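Aquaporin aqpM (Methanothermobacter marburgensis str. Marburg, PDB 2F2B) forms a membrane channel that lets water move osmotically in both directions and also passes some glycerol. Local coordinates at the interface of chains A and B. Sequence-based numbering; all coordinates share one arbitrary frame. Chains: chain A/B, Aquaporin aqpM.

Contact 1: the interface of chains A and B. Residues chain A 39-40, 42; chain B 31-36.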
loop_
_atom_site.group_PDB
_atom_site.type_symbol
_atom_site.label_atom_id
_atom_site.label_comp_id
_atom_site.label_asym_id
_atom_site.label_seq_id
_atom_site.Cartn_x
_atom_site.Cartn_y
_atom_site.Cartn_z
ATOM N N PRO A 39 -15.025 -8.124 20.112
ATOM C CA PRO A 39 -16.306 -7.452 20.358
ATOM C C PRO A 39 -17.531 -8.295 20.008
ATOM O O PRO A 39 -18.608 -8.092 20.570
ATOM C CB PRO A 39 -16.200 -6.186 19.507
ATOM C CG PRO A 39 -15.348 -6.630 18.360
ATOM C CD PRO A 39 -14.270 -7.433 19.051
ATOM N N ASN A 40 -17.371 -9.224 19.069
ATOM C CA ASN A 40 -18.458 -10.111 18.666
ATOM C C ASN A 40 -17.910 -11.345 17.939
ATOM O O ASN A 40 -16.781 -11.336 17.448
ATOM C CB ASN A 40 -19.477 -9.374 17.783
ATOM C CG ASN A 40 -18.936 -9.039 16.409
ATOM O OD1 ASN A 40 -18.340 -7.981 16.199
ATOM N ND2 ASN A 40 -19.137 -9.947 15.463
ATOM N N PHE A 42 -18.326 -12.686 15.005
ATOM C CA PHE A 42 -17.916 -12.559 13.604
ATOM C C PHE A 42 -16.422 -12.237 13.519
ATOM O O PHE A 42 -15.750 -12.606 12.553
ATOM C CB PHE A 42 -18.737 -11.456 12.926
ATOM C CG PHE A 42 -18.634 -11.449 11.422
ATOM C CD1 PHE A 42 -18.331 -10.273 10.744
ATOM C CD2 PHE A 42 -18.880 -12.605 10.684
ATOM C CE1 PHE A 42 -18.276 -10.243 9.350
ATOM C CE2 PHE A 42 -18.828 -12.586 9.286
ATOM C CZ PHE A 42 -18.526 -11.402 8.619
ATOM N N MET B 31 -19.071 -4.607 10.721
ATOM C CA MET B 31 -19.519 -5.897 11.231
ATOM C C MET B 31 -18.525 -6.502 12.222
ATOM O O MET B 31 -18.928 -7.072 13.238
ATOM C CB MET B 31 -19.763 -6.866 10.071
ATOM C CG MET B 31 -20.951 -6.487 9.194
ATOM S SD MET B 31 -21.056 -7.488 7.693
ATOM C CE MET B 31 -21.820 -8.996 8.335
ATOM N N ILE B 32 -17.228 -6.382 11.945
ATOM C CA ILE B 32 -16.239 -6.945 12.860
ATOM C C ILE B 32 -15.969 -6.047 14.064
ATOM O O ILE B 32 -15.372 -6.485 15.044
ATOM C CB ILE B 32 -14.892 -7.256 12.152
ATOM C CG1 ILE B 32 -14.243 -5.969 11.644
ATOM C CG2 ILE B 32 -15.124 -8.241 11.015
ATOM C CD1 ILE B 32 -12.823 -6.167 11.128
ATOM N N ALA B 33 -16.414 -4.795 13.996
ATOM C CA ALA B 33 -16.217 -3.861 15.101
ATOM C C ALA B 33 -17.473 -3.762 15.971
ATOM O O ALA B 33 -17.441 -3.172 17.051
ATOM C CB ALA B 33 -15.858 -2.484 14.565
ATOM N N SER B 34 -18.570 -4.339 15.493
ATOM C CA SER B 34 -19.842 -4.299 16.218
ATOM C C SER B 34 -19.698 -4.805 17.650
ATOM O O SER B 34 -19.153 -5.883 17.888
ATOM C CB SER B 34 -20.892 -5.131 15.480
ATOM O OG SER B 34 -22.162 -5.019 16.102
ATOM N N GLY B 35 -20.193 -4.017 18.600
ATOM C CA GLY B 35 -20.103 -4.403 19.996
ATOM C C GLY B 35 -18.980 -3.687 20.720
ATOM O O GLY B 35 -18.945 -3.656 21.951
ATOM N N GLY B 36 -18.054 -3.109 19.961
ATOM C CA GLY B 36 -16.943 -2.400 20.570
ATOM C C GLY B 36 -17.349 -1.032 21.086
ATOM O O GLY B 36 -18.401 -0.513 20.723
#
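The ring of A:Phe42 offers its CD1–CE1 side to the end of helix 4-33 of chain B, and two side chains straddle it. B:Met31 comes from one side of the ring plane, with CB 3.8 Å from A:Phe42 CD1. Its chain starts with CG anti to the carbonyl carbon (chi1 -68°), runs extended and then bends at chi3 (80°), which brings CE over that same face near CE1 and CZ. From the opposite side the CG2 branch of B:Ile32 reaches A:Phe42 CD1, also at 3.8 Å; the aromatic side chain crosses each of the two obliquely.

A:Pro39 lays the CB–CG side of its pyrrolidine ring on the turn that ends the helix. A:Pro39 CG sits 3.3 Å from the carbonyl O of B:Ile32, while CB faces the B:Ser34 carbonyl and the backbone of B:Gly36. A:Asn40, its CG in the crowded position between backbone N and carbonyl carbon (chi1 70°), points its amide between two backbone carbonyls of chain B. As modelled, OD1 meets acceptors in both, a clash that suggests the amide is turned the wrong way round; with N and O exchanged, the NH2 could donate there. The modelled A:Asn40 OD1 lies 2.8 Å from B:Ser34 O and 3.2 Å from B:Met31 O.

Contact 2: the interface of chains A and B. Residues chain A 43, 47, 50-53, 192; chain B 25, 28-29, 32, 49-50, 54, 57.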
loop_
_atom_site.group_PDB
_atom_site.type_symbol
_atom_site.label_atom_id
_atom_site.label_comp_id
_atom_site.label_asym_id
_atom_site.label_seq_id
_atom_site.Cartn_x
_atom_site.Cartn_y
_atom_site.Cartn_z
ATOM N N ASN A 43 -15.916 -11.544 14.536
ATOM C CA ASN A 43 -14.504 -11.173 14.626
ATOM C C ASN A 43 -13.821 -12.322 15.377
ATOM O O ASN A 43 -13.971 -12.456 16.593
ATOM C CB ASN A 43 -14.381 -9.842 15.391
ATOM C CG ASN A 43 -12.961 -9.284 15.405
ATOM O OD1 ASN A 43 -12.768 -8.066 15.446
ATOM N ND2 ASN A 43 -11.969 -10.164 15.393
ATOM N N GLY A 47 -8.497 -8.803 12.927
ATOM C CA GLY A 47 -9.247 -7.563 12.995
ATOM C C GLY A 47 -9.428 -7.132 14.441
ATOM O O GLY A 47 -9.853 -6.014 14.717
ATOM N N GLY A 50 -6.125 -4.875 14.764
ATOM C CA GLY A 50 -5.949 -3.886 13.714
ATOM C C GLY A 50 -7.151 -3.594 12.838
ATOM O O GLY A 50 -7.019 -2.891 11.834
ATOM N N GLY A 51 -8.316 -4.121 13.203
ATOM C CA GLY A 51 -9.513 -3.884 12.410
ATOM C C GLY A 51 -9.345 -4.348 10.971
ATOM O O GLY A 51 -8.707 -5.372 10.718
ATOM N N LEU A 52 -9.910 -3.608 10.021
ATOM C CA LEU A 52 -9.778 -4.002 8.621
ATOM C C LEU A 52 -8.313 -3.871 8.212
ATOM O O LEU A 52 -7.902 -4.397 7.176
ATOM C CB LEU A 52 -10.667 -3.143 7.711
ATOM C CG LEU A 52 -10.908 -3.766 6.326
ATOM C CD1 LEU A 52 -11.827 -4.976 6.474
ATOM C CD2 LEU A 52 -11.531 -2.740 5.376
ATOM N N GLY A 53 -7.532 -3.166 9.031
ATOM C CA GLY A 53 -6.111 -3.018 8.763
ATOM C C GLY A 53 -5.439 -4.384 8.755
ATOM O O GLY A 53 -4.480 -4.618 8.007
ATOM N N ASN A 192 -13.096 -11.941 5.640
ATOM C CA ASN A 192 -13.942 -12.263 6.785
ATOM C C ASN A 192 -15.272 -12.916 6.414
ATOM O O ASN A 192 -16.161 -13.056 7.259
ATOM C CB ASN A 192 -14.203 -11.006 7.618
ATOM C CG ASN A 192 -14.172 -11.283 9.113
ATOM O OD1 ASN A 192 -13.152 -11.089 9.767
ATOM N ND2 ASN A 192 -15.290 -11.756 9.654
ATOM N N SER B 25 -16.193 -3.609 1.795
ATOM C CA SER B 25 -15.156 -3.576 2.822
ATOM C C SER B 25 -15.569 -2.698 4.001
ATOM O O SER B 25 -15.225 -2.990 5.145
ATOM C CB SER B 25 -13.829 -3.071 2.240
ATOM O OG SER B 25 -13.886 -1.690 1.917
ATOM N N VAL B 28 -18.048 -4.656 6.094
ATOM C CA VAL B 28 -17.326 -5.668 6.861
ATOM C C VAL B 28 -16.636 -5.062 8.081
ATOM O O VAL B 28 -16.647 -5.647 9.161
ATOM C CB VAL B 28 -16.263 -6.386 5.991
ATOM C CG1 VAL B 28 -15.379 -7.267 6.864
ATOM C CG2 VAL B 28 -16.951 -7.231 4.929
ATOM N N THR B 29 -16.036 -3.887 7.910
ATOM C CA THR B 29 -15.352 -3.223 9.017
ATOM C C THR B 29 -16.317 -3.008 10.182
ATOM O O THR B 29 -15.996 -3.295 11.339
ATOM C CB THR B 29 -14.794 -1.855 8.580
ATOM O OG1 THR B 29 -13.920 -2.033 7.460
ATOM C CG2 THR B 29 -14.026 -1.195 9.723
ATOM N N ILE B 32 -17.228 -6.382 11.945
ATOM C CA ILE B 32 -16.239 -6.945 12.860
ATOM C C ILE B 32 -15.969 -6.047 14.064
ATOM O O ILE B 32 -15.372 -6.485 15.044
ATOM C CB ILE B 32 -14.892 -7.256 12.152
ATOM C CG1 ILE B 32 -14.243 -5.969 11.644
ATOM C CG2 ILE B 32 -15.124 -8.241 11.015
ATOM C CD1 ILE B 32 -12.823 -6.167 11.128
ATOM N N LEU B 49 -11.221 -0.186 15.760
ATOM C CA LEU B 49 -10.209 -1.217 15.961
ATOM C C LEU B 49 -8.890 -0.946 15.246
ATOM O O LEU B 49 -7.841 -1.369 15.714
ATOM C CB LEU B 49 -10.747 -2.577 15.505
ATOM C CG LEU B 49 -12.008 -3.087 16.210
ATOM C CD1 LEU B 49 -12.474 -4.387 15.561
ATOM C CD2 LEU B 49 -11.713 -3.294 17.687
ATOM N N GLY B 50 -8.940 -0.246 14.116
ATOM C CA GLY B 50 -7.714 0.012 13.382
ATOM C C GLY B 50 -7.352 1.464 13.141
ATOM O O GLY B 50 -6.417 1.745 12.387
ATOM N N ASP B 54 -8.070 1.615 9.357
ATOM C CA ASP B 54 -9.335 1.086 8.848
ATOM C C ASP B 54 -9.743 1.851 7.597
ATOM O O ASP B 54 -10.253 1.273 6.640
ATOM C CB ASP B 54 -10.452 1.242 9.887
ATOM C CG ASP B 54 -10.432 0.155 10.942
ATOM O OD1 ASP B 54 -11.057 0.366 12.009
ATOM O OD2 ASP B 54 -9.814 -0.905 10.708
ATOM N N ALA B 57 -7.559 1.021 4.618
ATOM C CA ALA B 57 -7.885 -0.338 4.187
ATOM C C ALA B 57 -9.134 -0.284 3.304
ATOM O O ALA B 57 -9.183 -0.915 2.244
ATOM C CB ALA B 57 -8.128 -1.243 5.402
#
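The carboxylate of B:Asp54 is approached from its two opposite faces, one for each subunit. On one face the backbone N of A:Leu52 bonds B:Asp54 OD2 at 2.8 Å, 31° out of the carboxylate plane and well bent (131° at H). On the other, the backbone N of B:Gly50, in its own chain, bonds B:Asp54 OD1 at 3.0 Å, so the intrasubunit bond helps fix the rotation of the group that grips the neighbour. A:Leu52 is the first residue of helix 52-73, so in this MIP-family (aquaporin) tetramer an acid of one subunit caps a helix start of the next; the helix end would be expected to favour the charged form of B:Asp54.

A second flat group, the amide of A:Asn192, carries the CG2 methyl of B:Ile32 squarely over one face, 3.7 Å from its CG and about equally far from OD1 and ND2. Farther down, A:Asn192 CB touches the CG1 branch of B:Val28. The amide of A:Asn43 turns its OD1 end towards B:Leu49, tip to tip, with CD1 of that leucine nearby. The same A:Asn43 OD1 lies 3.1 Å from the carbonyl O of B:Ile32, two acceptors in conflict, so this amide may also be modelled flipped.

A:Leu52, its CG anti to the backbone N (chi1 -162°), crosses B:Thr29 at about a right angle. A:Leu52 CD2 packs tightly on the hydroxyl B:Thr29 OG1 at 3.2 Å and also reaches B:Ala57 CB at 3.7 Å. That hydroxyl donates to B:Ser25 O one helical turn back, which turns its hydrogen towards its own helix. With no side chain on A:Gly51, B:Leu49 CB comes within 3.6 Å of A:Gly51 CA; main chain meets main chain where A:Gly50 O faces B:Gly50 CA.

The C-alpha centres of contact 1 and contact 2 lie about 10 Å apart, and B:Ile32 belongs to both. Together they trace one continuous seam: chain A supplies mainly the stretch between helices 4-33 and 52-73, with A:Asn192 of helix 175-194; chain B supplies the last turns of helix 4-33, loop residues and the first turns of helix 52-73. Contact 1 covers the helix end on the side predicted to be extracellular; contact 2 continues deeper. The interface is not an exact two-fold, so each subunit can present one surface to one neighbour and the other to the next, in keeping with a ring-like homotetramer.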